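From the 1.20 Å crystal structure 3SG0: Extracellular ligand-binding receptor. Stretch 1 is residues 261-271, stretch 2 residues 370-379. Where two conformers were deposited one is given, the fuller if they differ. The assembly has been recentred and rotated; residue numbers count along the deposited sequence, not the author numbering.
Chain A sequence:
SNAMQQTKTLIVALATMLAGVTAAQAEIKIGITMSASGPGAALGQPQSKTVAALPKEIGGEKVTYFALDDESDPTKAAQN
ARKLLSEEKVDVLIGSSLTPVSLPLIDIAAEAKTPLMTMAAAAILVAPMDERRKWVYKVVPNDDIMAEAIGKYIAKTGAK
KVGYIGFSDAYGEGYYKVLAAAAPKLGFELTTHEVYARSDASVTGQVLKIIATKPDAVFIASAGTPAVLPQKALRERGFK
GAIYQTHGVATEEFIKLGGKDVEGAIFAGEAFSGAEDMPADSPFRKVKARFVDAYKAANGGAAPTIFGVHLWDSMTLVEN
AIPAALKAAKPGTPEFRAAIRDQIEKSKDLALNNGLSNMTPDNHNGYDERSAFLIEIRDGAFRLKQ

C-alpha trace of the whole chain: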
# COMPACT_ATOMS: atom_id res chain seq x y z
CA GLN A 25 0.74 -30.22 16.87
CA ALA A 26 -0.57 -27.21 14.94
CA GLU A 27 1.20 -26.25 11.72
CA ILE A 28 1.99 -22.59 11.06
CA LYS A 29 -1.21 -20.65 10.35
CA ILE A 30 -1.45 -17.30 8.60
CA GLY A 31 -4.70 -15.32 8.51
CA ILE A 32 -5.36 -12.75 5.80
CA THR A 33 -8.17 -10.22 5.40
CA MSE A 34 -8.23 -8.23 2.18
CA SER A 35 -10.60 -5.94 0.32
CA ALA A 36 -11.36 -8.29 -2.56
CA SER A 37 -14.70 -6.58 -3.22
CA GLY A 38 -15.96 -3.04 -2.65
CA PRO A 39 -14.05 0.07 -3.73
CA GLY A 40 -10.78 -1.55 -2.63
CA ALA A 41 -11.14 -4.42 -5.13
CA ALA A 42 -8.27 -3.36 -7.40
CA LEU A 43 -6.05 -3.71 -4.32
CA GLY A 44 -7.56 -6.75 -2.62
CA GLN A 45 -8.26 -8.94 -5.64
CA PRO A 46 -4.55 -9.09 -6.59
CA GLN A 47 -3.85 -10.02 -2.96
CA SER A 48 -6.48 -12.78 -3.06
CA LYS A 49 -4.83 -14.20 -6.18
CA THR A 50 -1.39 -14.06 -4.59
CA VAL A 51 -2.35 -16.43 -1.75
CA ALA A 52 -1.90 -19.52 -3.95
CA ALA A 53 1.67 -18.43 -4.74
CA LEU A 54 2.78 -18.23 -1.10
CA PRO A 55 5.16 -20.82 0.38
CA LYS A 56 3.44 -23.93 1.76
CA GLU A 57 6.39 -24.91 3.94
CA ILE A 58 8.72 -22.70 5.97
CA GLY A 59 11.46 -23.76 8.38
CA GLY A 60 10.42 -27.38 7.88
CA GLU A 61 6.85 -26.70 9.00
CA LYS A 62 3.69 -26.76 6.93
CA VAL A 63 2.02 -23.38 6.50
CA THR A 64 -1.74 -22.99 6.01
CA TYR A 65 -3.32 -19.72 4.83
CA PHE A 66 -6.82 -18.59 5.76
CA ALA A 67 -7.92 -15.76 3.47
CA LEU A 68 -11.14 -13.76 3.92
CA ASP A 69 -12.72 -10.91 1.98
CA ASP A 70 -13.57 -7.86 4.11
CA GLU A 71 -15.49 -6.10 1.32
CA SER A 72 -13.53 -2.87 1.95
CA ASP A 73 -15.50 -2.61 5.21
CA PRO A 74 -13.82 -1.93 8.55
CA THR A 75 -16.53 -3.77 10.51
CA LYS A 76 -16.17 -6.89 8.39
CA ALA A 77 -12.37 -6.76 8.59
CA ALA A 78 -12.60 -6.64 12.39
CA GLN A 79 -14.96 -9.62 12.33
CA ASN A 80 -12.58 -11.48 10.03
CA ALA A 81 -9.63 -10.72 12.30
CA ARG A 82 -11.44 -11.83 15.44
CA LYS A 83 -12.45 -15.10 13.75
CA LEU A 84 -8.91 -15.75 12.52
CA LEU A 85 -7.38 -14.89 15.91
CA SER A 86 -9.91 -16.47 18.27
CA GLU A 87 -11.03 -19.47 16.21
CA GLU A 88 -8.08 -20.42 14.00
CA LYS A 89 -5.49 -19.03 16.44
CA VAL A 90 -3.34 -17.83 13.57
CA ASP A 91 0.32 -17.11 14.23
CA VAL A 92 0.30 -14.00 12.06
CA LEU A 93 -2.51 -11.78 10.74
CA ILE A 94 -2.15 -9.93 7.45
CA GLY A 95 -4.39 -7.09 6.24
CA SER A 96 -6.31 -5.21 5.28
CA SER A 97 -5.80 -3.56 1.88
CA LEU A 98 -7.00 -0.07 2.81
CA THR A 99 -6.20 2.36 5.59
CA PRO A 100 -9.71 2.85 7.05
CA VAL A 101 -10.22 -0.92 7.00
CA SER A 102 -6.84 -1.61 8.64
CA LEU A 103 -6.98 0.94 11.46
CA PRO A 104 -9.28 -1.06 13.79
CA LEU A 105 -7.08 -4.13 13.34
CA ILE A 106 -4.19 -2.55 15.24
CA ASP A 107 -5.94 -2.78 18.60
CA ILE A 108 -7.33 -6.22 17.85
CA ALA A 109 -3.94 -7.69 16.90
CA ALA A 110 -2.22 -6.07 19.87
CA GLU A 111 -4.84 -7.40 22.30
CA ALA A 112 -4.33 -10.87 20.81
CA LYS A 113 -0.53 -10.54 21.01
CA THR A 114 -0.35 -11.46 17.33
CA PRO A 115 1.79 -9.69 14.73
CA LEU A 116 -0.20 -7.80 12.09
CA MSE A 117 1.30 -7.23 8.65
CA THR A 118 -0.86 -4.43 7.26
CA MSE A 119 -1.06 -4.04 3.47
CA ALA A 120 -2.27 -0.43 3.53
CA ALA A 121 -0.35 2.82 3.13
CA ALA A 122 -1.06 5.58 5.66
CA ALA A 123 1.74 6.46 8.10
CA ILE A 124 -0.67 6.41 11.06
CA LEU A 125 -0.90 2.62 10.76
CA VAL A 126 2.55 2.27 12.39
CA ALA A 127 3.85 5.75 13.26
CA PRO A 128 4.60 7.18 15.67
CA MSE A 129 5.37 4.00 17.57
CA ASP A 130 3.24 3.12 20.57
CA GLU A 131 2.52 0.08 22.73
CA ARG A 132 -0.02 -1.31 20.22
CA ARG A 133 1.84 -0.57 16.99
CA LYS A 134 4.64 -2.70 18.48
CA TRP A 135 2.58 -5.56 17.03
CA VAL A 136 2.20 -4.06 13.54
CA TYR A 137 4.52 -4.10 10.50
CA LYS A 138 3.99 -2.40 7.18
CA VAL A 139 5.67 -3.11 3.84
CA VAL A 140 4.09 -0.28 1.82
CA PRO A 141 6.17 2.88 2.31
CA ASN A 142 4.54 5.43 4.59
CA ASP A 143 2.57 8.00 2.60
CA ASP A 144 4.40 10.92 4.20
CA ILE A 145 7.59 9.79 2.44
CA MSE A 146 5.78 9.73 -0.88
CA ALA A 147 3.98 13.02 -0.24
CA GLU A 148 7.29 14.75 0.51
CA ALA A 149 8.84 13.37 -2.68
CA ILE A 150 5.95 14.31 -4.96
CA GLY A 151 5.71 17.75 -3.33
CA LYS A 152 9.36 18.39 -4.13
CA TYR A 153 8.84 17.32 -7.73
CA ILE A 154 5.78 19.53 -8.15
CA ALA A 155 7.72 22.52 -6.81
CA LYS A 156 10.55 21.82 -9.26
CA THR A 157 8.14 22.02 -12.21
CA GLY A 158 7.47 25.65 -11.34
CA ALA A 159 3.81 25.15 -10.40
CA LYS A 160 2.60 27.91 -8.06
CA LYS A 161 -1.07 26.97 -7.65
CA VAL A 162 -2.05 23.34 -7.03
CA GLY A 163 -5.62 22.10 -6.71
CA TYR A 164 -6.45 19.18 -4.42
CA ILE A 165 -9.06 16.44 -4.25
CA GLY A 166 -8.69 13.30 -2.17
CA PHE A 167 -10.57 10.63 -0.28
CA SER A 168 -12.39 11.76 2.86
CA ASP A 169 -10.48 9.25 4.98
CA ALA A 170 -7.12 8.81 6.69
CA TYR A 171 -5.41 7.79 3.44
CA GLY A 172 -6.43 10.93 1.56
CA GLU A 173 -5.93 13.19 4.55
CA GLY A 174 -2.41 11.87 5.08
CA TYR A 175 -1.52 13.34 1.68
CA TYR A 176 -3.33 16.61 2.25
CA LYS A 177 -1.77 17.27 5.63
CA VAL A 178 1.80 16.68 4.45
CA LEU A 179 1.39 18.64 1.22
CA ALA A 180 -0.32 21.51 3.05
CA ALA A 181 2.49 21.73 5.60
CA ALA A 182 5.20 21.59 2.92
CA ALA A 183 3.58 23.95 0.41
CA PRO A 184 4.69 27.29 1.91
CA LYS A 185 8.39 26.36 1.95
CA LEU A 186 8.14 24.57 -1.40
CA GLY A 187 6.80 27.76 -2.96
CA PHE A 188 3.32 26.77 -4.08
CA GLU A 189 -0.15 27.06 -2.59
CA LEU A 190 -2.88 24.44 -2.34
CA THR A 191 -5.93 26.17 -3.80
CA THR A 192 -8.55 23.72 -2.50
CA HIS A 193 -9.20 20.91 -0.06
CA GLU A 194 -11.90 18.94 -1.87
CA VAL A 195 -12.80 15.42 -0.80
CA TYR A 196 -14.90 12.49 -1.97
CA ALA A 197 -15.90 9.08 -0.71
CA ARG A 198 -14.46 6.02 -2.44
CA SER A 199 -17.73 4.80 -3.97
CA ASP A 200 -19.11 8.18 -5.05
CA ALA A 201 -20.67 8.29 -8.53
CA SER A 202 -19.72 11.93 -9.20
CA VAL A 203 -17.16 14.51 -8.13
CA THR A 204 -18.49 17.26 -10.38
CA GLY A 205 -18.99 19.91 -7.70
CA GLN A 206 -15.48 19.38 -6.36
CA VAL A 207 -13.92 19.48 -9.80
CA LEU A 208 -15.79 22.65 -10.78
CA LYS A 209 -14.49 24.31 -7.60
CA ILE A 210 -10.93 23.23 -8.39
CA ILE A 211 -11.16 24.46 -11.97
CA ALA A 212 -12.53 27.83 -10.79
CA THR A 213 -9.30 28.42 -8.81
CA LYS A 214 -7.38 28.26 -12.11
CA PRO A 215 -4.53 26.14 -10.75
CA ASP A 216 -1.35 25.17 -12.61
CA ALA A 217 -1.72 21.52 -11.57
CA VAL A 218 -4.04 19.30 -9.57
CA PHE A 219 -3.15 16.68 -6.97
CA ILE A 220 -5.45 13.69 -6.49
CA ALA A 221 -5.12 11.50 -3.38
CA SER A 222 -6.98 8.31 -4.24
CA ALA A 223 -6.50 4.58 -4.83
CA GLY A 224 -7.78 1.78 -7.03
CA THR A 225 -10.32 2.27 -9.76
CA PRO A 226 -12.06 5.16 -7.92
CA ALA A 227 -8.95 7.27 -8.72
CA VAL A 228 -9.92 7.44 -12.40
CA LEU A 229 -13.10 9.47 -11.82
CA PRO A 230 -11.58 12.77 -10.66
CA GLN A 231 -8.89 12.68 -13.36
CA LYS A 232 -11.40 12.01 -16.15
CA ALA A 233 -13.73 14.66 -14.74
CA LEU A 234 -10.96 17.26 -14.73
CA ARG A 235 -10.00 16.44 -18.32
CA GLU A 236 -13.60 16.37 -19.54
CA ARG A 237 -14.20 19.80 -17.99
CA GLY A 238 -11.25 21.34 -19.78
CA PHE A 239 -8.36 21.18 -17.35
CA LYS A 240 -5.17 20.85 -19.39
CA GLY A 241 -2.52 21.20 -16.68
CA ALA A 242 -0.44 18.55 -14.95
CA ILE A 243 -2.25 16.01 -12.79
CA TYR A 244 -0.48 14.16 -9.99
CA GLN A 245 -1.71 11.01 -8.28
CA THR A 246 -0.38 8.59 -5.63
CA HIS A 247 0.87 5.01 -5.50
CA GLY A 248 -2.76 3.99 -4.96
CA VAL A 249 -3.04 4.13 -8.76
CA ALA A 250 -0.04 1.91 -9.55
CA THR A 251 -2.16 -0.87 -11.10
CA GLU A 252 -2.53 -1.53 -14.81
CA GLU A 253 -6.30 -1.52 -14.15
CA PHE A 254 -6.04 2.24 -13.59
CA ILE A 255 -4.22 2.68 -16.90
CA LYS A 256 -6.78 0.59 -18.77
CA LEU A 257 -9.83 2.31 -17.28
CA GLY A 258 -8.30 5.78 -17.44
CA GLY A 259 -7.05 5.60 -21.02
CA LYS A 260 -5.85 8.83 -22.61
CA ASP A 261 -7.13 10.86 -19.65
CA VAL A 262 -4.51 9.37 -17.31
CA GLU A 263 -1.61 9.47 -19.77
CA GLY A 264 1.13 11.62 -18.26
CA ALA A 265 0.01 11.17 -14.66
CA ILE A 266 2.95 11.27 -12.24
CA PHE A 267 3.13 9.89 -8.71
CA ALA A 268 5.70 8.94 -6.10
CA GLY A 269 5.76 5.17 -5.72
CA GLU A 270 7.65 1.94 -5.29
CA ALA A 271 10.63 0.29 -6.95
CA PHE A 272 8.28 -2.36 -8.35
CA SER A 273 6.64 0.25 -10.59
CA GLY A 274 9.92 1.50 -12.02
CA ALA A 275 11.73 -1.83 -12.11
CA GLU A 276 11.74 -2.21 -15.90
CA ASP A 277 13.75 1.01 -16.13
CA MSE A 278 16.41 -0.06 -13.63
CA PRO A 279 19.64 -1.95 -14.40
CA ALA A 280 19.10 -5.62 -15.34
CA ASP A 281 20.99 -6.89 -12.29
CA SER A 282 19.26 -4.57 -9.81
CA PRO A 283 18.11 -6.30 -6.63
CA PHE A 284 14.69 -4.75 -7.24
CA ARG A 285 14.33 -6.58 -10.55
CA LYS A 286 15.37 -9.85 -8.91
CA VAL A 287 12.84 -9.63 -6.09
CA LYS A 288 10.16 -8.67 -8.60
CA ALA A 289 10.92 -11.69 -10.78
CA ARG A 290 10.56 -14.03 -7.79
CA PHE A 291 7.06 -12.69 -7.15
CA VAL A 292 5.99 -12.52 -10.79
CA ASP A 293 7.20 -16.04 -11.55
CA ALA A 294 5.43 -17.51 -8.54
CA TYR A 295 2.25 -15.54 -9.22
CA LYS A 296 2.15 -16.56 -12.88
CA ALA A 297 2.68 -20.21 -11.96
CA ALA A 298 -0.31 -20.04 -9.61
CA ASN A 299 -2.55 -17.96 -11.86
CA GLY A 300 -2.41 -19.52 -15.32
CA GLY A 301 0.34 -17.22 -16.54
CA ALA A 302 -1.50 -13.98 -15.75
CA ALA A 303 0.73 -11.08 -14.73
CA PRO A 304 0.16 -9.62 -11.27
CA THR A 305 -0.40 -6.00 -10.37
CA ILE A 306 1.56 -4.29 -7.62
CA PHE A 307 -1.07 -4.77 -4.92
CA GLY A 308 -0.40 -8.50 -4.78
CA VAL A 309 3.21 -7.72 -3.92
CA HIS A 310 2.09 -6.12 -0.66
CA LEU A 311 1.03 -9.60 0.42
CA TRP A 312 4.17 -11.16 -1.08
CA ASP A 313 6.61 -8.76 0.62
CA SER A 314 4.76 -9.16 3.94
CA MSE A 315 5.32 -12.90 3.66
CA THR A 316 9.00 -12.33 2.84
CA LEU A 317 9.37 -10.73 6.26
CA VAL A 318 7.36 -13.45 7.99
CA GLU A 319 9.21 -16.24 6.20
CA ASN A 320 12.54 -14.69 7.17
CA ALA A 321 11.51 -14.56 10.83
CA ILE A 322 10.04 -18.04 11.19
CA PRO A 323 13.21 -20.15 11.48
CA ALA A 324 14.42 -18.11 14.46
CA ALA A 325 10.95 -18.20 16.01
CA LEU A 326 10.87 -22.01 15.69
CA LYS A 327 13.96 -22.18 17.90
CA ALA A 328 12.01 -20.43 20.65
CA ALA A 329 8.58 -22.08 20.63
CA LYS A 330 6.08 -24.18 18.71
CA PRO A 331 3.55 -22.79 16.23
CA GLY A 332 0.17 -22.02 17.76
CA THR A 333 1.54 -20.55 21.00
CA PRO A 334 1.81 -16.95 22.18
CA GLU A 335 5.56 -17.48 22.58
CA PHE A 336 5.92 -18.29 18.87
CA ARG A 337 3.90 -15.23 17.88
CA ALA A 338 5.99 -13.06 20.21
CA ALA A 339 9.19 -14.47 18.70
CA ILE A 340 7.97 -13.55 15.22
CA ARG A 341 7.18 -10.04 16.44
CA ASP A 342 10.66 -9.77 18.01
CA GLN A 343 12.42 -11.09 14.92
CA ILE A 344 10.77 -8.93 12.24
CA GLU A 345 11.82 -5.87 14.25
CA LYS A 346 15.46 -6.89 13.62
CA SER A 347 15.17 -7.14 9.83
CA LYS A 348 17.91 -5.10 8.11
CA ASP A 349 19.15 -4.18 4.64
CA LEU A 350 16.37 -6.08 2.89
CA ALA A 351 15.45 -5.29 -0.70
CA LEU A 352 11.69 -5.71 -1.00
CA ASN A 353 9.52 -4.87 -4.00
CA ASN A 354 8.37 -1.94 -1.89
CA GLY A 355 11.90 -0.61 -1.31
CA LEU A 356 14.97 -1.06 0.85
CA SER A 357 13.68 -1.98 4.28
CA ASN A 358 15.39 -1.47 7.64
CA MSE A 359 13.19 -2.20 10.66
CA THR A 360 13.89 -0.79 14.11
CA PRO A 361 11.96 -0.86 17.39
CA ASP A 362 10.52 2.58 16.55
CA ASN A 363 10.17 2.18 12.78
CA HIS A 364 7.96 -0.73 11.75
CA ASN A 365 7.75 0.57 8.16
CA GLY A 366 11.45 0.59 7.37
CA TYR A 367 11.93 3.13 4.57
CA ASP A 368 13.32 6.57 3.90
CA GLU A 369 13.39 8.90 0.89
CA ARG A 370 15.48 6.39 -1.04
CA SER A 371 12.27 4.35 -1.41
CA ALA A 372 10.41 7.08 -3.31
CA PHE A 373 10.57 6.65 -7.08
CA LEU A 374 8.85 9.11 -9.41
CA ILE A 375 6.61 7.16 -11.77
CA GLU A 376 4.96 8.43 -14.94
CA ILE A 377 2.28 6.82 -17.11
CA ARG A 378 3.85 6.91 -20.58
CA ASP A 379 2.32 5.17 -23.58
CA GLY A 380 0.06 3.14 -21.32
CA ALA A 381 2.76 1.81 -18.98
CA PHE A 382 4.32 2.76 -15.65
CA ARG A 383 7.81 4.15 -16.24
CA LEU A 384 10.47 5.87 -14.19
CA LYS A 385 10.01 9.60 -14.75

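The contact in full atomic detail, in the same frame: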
# COMPACT_ATOMS: atom_id res chain seq x y z
N ASP A 261 -6.98 9.87 -20.71
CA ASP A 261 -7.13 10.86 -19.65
C ASP A 261 -6.09 10.75 -18.54
O ASP A 261 -5.80 11.73 -17.85
CB ASP A 261 -8.53 10.82 -19.06
CG ASP A 261 -9.61 11.26 -20.04
OD1 ASP A 261 -9.34 12.15 -20.88
OD2 ASP A 261 -10.72 10.70 -19.98
N VAL A 262 -5.52 9.55 -18.35
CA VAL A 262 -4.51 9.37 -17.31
C VAL A 262 -3.08 9.33 -17.85
O VAL A 262 -2.12 9.27 -17.08
CB VAL A 262 -4.80 8.15 -16.40
CG1 VAL A 262 -6.17 8.30 -15.76
CG2 VAL A 262 -4.66 6.84 -17.16
N GLU A 263 -2.94 9.36 -19.17
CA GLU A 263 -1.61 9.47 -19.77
C GLU A 263 -0.91 10.69 -19.19
O GLU A 263 -1.51 11.77 -19.05
CB GLU A 263 -1.73 9.58 -21.29
CG GLU A 263 -0.41 9.73 -22.03
CD GLU A 263 0.40 8.44 -22.07
OE1 GLU A 263 -0.12 7.38 -21.65
OE2 GLU A 263 1.56 8.50 -22.52
N GLY A 264 0.35 10.52 -18.81
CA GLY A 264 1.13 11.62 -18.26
C GLY A 264 1.01 11.81 -16.76
O GLY A 264 1.73 12.62 -16.20
N ALA A 265 0.11 11.07 -16.11
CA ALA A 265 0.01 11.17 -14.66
C ALA A 265 1.35 10.81 -14.03
O ALA A 265 2.03 9.89 -14.49
CB ALA A 265 -1.08 10.25 -14.13
N ILE A 266 1.72 11.52 -12.97
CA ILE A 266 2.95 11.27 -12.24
C ILE A 266 2.61 11.06 -10.78
O ILE A 266 1.73 11.74 -10.24
CB ILE A 266 3.95 12.44 -12.42
CG1 ILE A 266 4.47 12.46 -13.86
CG2 ILE A 266 5.10 12.34 -11.42
CD1 ILE A 266 5.20 13.72 -14.24
N PHE A 267 3.29 10.12 -10.14
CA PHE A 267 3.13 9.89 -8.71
C PHE A 267 4.43 9.39 -8.11
O PHE A 267 5.29 8.89 -8.83
CB PHE A 267 1.99 8.89 -8.41
CG PHE A 267 2.19 7.51 -9.01
CD1 PHE A 267 2.76 6.48 -8.28
CD2 PHE A 267 1.78 7.24 -10.31
CE1 PHE A 267 2.91 5.21 -8.83
CE2 PHE A 267 1.94 5.98 -10.87
CZ PHE A 267 2.49 4.97 -10.12
N ALA A 268 4.59 9.55 -6.80
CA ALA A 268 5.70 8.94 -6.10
C ALA A 268 5.28 7.54 -5.68
O ALA A 268 4.23 7.36 -5.04
CB ALA A 268 6.09 9.78 -4.89
N GLY A 269 6.08 6.54 -6.02
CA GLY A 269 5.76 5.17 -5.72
C GLY A 269 6.97 4.29 -5.51
O GLY A 269 8.07 4.74 -5.19
N GLU A 270 6.73 3.00 -5.69
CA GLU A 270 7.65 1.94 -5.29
C GLU A 270 8.56 1.47 -6.40
O GLU A 270 8.23 1.57 -7.58
CB GLU A 270 6.86 0.74 -4.76
CG GLU A 270 6.20 0.94 -3.41
CD GLU A 270 4.97 1.84 -3.47
OE1 GLU A 270 4.03 1.55 -4.24
OE2 GLU A 270 4.96 2.82 -2.70
N ALA A 271 9.68 0.87 -6.00
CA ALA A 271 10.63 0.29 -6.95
C ALA A 271 9.95 -0.62 -7.95
O ALA A 271 10.28 -0.59 -9.13
CB ALA A 271 11.71 -0.46 -6.20
N ARG A 370 14.91 7.20 0.02
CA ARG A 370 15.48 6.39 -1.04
C ARG A 370 14.48 5.44 -1.66
O ARG A 370 14.71 4.90 -2.74
CB ARG A 370 16.71 5.65 -0.54
CG ARG A 370 17.79 6.63 -0.11
CD ARG A 370 19.00 5.99 0.54
NE ARG A 370 19.86 7.02 1.12
CZ ARG A 370 20.96 6.77 1.82
NH1 ARG A 370 21.34 5.52 2.03
NH2 ARG A 370 21.67 7.78 2.31
N SER A 371 13.35 5.23 -0.98
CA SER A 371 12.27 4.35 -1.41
C SER A 371 11.29 5.02 -2.36
O SER A 371 10.41 4.36 -2.91
CB SER A 371 11.49 3.83 -0.20
OG SER A 371 10.63 4.82 0.37
N ALA A 372 11.37 6.34 -2.49
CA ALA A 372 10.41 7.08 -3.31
C ALA A 372 10.93 7.19 -4.73
O ALA A 372 11.96 7.83 -4.98
CB ALA A 372 10.15 8.47 -2.73
N PHE A 373 10.24 6.56 -5.66
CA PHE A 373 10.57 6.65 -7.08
C PHE A 373 9.47 7.40 -7.82
O PHE A 373 8.28 7.11 -7.65
CB PHE A 373 10.73 5.25 -7.69
CG PHE A 373 11.90 4.49 -7.14
CD1 PHE A 373 13.15 4.58 -7.74
CD2 PHE A 373 11.77 3.71 -6.00
CE1 PHE A 373 14.24 3.89 -7.22
CE2 PHE A 373 12.85 3.03 -5.49
CZ PHE A 373 14.09 3.12 -6.10
N LEU A 374 9.84 8.39 -8.62
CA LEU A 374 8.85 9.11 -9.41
C LEU A 374 8.46 8.28 -10.62
O LEU A 374 9.32 7.91 -11.43
CB LEU A 374 9.38 10.49 -9.82
CG LEU A 374 9.46 11.50 -8.67
CD1 LEU A 374 10.22 12.74 -9.11
CD2 LEU A 374 8.08 11.87 -8.18
N ILE A 375 7.17 8.00 -10.72
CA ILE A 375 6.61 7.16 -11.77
C ILE A 375 5.73 8.01 -12.67
O ILE A 375 4.99 8.87 -12.19
CB ILE A 375 5.74 6.03 -11.16
CG1 ILE A 375 6.50 5.27 -10.06
CG2 ILE A 375 5.23 5.09 -12.25
CD1 ILE A 375 7.79 4.59 -10.52
N GLU A 376 5.79 7.75 -13.97
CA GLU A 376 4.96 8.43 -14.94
C GLU A 376 4.23 7.38 -15.78
O GLU A 376 4.81 6.34 -16.10
CB GLU A 376 5.84 9.29 -15.85
CG GLU A 376 5.09 10.16 -16.85
CD GLU A 376 6.04 10.91 -17.77
OE1 GLU A 376 7.13 10.37 -18.06
OE2 GLU A 376 5.71 12.03 -18.21
N ILE A 377 2.98 7.65 -16.13
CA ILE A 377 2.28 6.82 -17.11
C ILE A 377 2.65 7.35 -18.49
O ILE A 377 2.28 8.46 -18.86
CB ILE A 377 0.75 6.83 -16.90
CG1 ILE A 377 0.43 6.30 -15.49
CG2 ILE A 377 0.07 6.00 -17.98
CD1 ILE A 377 -1.04 6.36 -15.15
N ARG A 378 3.41 6.55 -19.23
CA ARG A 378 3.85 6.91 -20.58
C ARG A 378 3.49 5.80 -21.54
O ARG A 378 3.89 4.66 -21.35
CB ARG A 378 5.37 7.12 -20.62
CG ARG A 378 5.85 8.42 -20.04
CD ARG A 378 7.11 8.91 -20.77
NE ARG A 378 8.15 7.89 -20.87
CZ ARG A 378 8.96 7.55 -19.86
NH1 ARG A 378 8.82 8.13 -18.67
NH2 ARG A 378 9.89 6.62 -20.04
N ASP A 379 2.75 6.15 -22.59
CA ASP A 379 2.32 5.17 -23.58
C ASP A 379 1.68 3.95 -22.92
O ASP A 379 1.94 2.81 -23.30
CB ASP A 379 3.50 4.76 -24.47
CG ASP A 379 4.04 5.92 -25.28
OD1 ASP A 379 3.24 6.78 -25.72
OD2 ASP A 379 5.27 5.99 -25.48
O HOH W 1 3.71 13.82 -17.63
O HOH W 2 10.45 1.67 -3.34

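The two stretches pair as antiparallel strands, 266-269 against the strand that begins at Phe373. Arg370 does not reach stretch 1. Ser371 enters through a water: water 2 donates to Ser371 O (2.7 Å) and accepts from Ala271 N (2.9 Å). This bridge extends the pairing just past the strand.

Phe373 and Gly269 form a hydrogen-bonded pair. Phe373 N donates to Gly269 O (2.9 Å), and Gly269 N donates to Phe373 O (2.8 Å). The Phe373 ring packs on Ala271, with CE2 3.7 Å from Ala271 CB. Gly269 has no side chain; a CB there would clash with Phe267 CE1 at 2.9 Å.

Leu374 lies opposite Ala268 in a non-hydrogen-bonded pair. Its CD2 is 4.4 Å from both Ala268 CB and Ile266 CG2, so these apolar side chains share one sheet face.

Ile375 pairs with Phe267 on the other face. Ile375 N donates to Phe267 O (2.8 Å), and Phe267 N donates to Ile375 O (2.9 Å). Ile375 CB sits over the Phe267 ring, 3.8 Å from its centroid and 19° off the normal, a CH-pi contact. Ile375 CG2 also approaches Phe267 CZ at 3.5 Å.

Glu376 faces Ile266; the aliphatic CG lies 3.8 Å from Ile266 CG1. Its carboxylate turns to polar partners. OE1 forms a salt bridge with Arg378 NH1 (2.9 Å), and water 1 donates to both OE2 and Gly264 O, at 2.7 Å each.

Ile377 meets the type II turn Val262-Ala265. Ile377 N donates to Ala265 O (2.9 Å), and Gly264 N donates to Ile377 O (2.8 Å). Its CD1 packs against Ala265 CB (4.0 Å) and Val262 CG2 (4.2 Å). The backbone angles of Gly264 themselves call for glycine.

Asp379 N donates to Glu263 OE2 (2.6 Å), a short bond. The like-charged Asp379 OD1 lies 4.0 Å from Glu263 OE2.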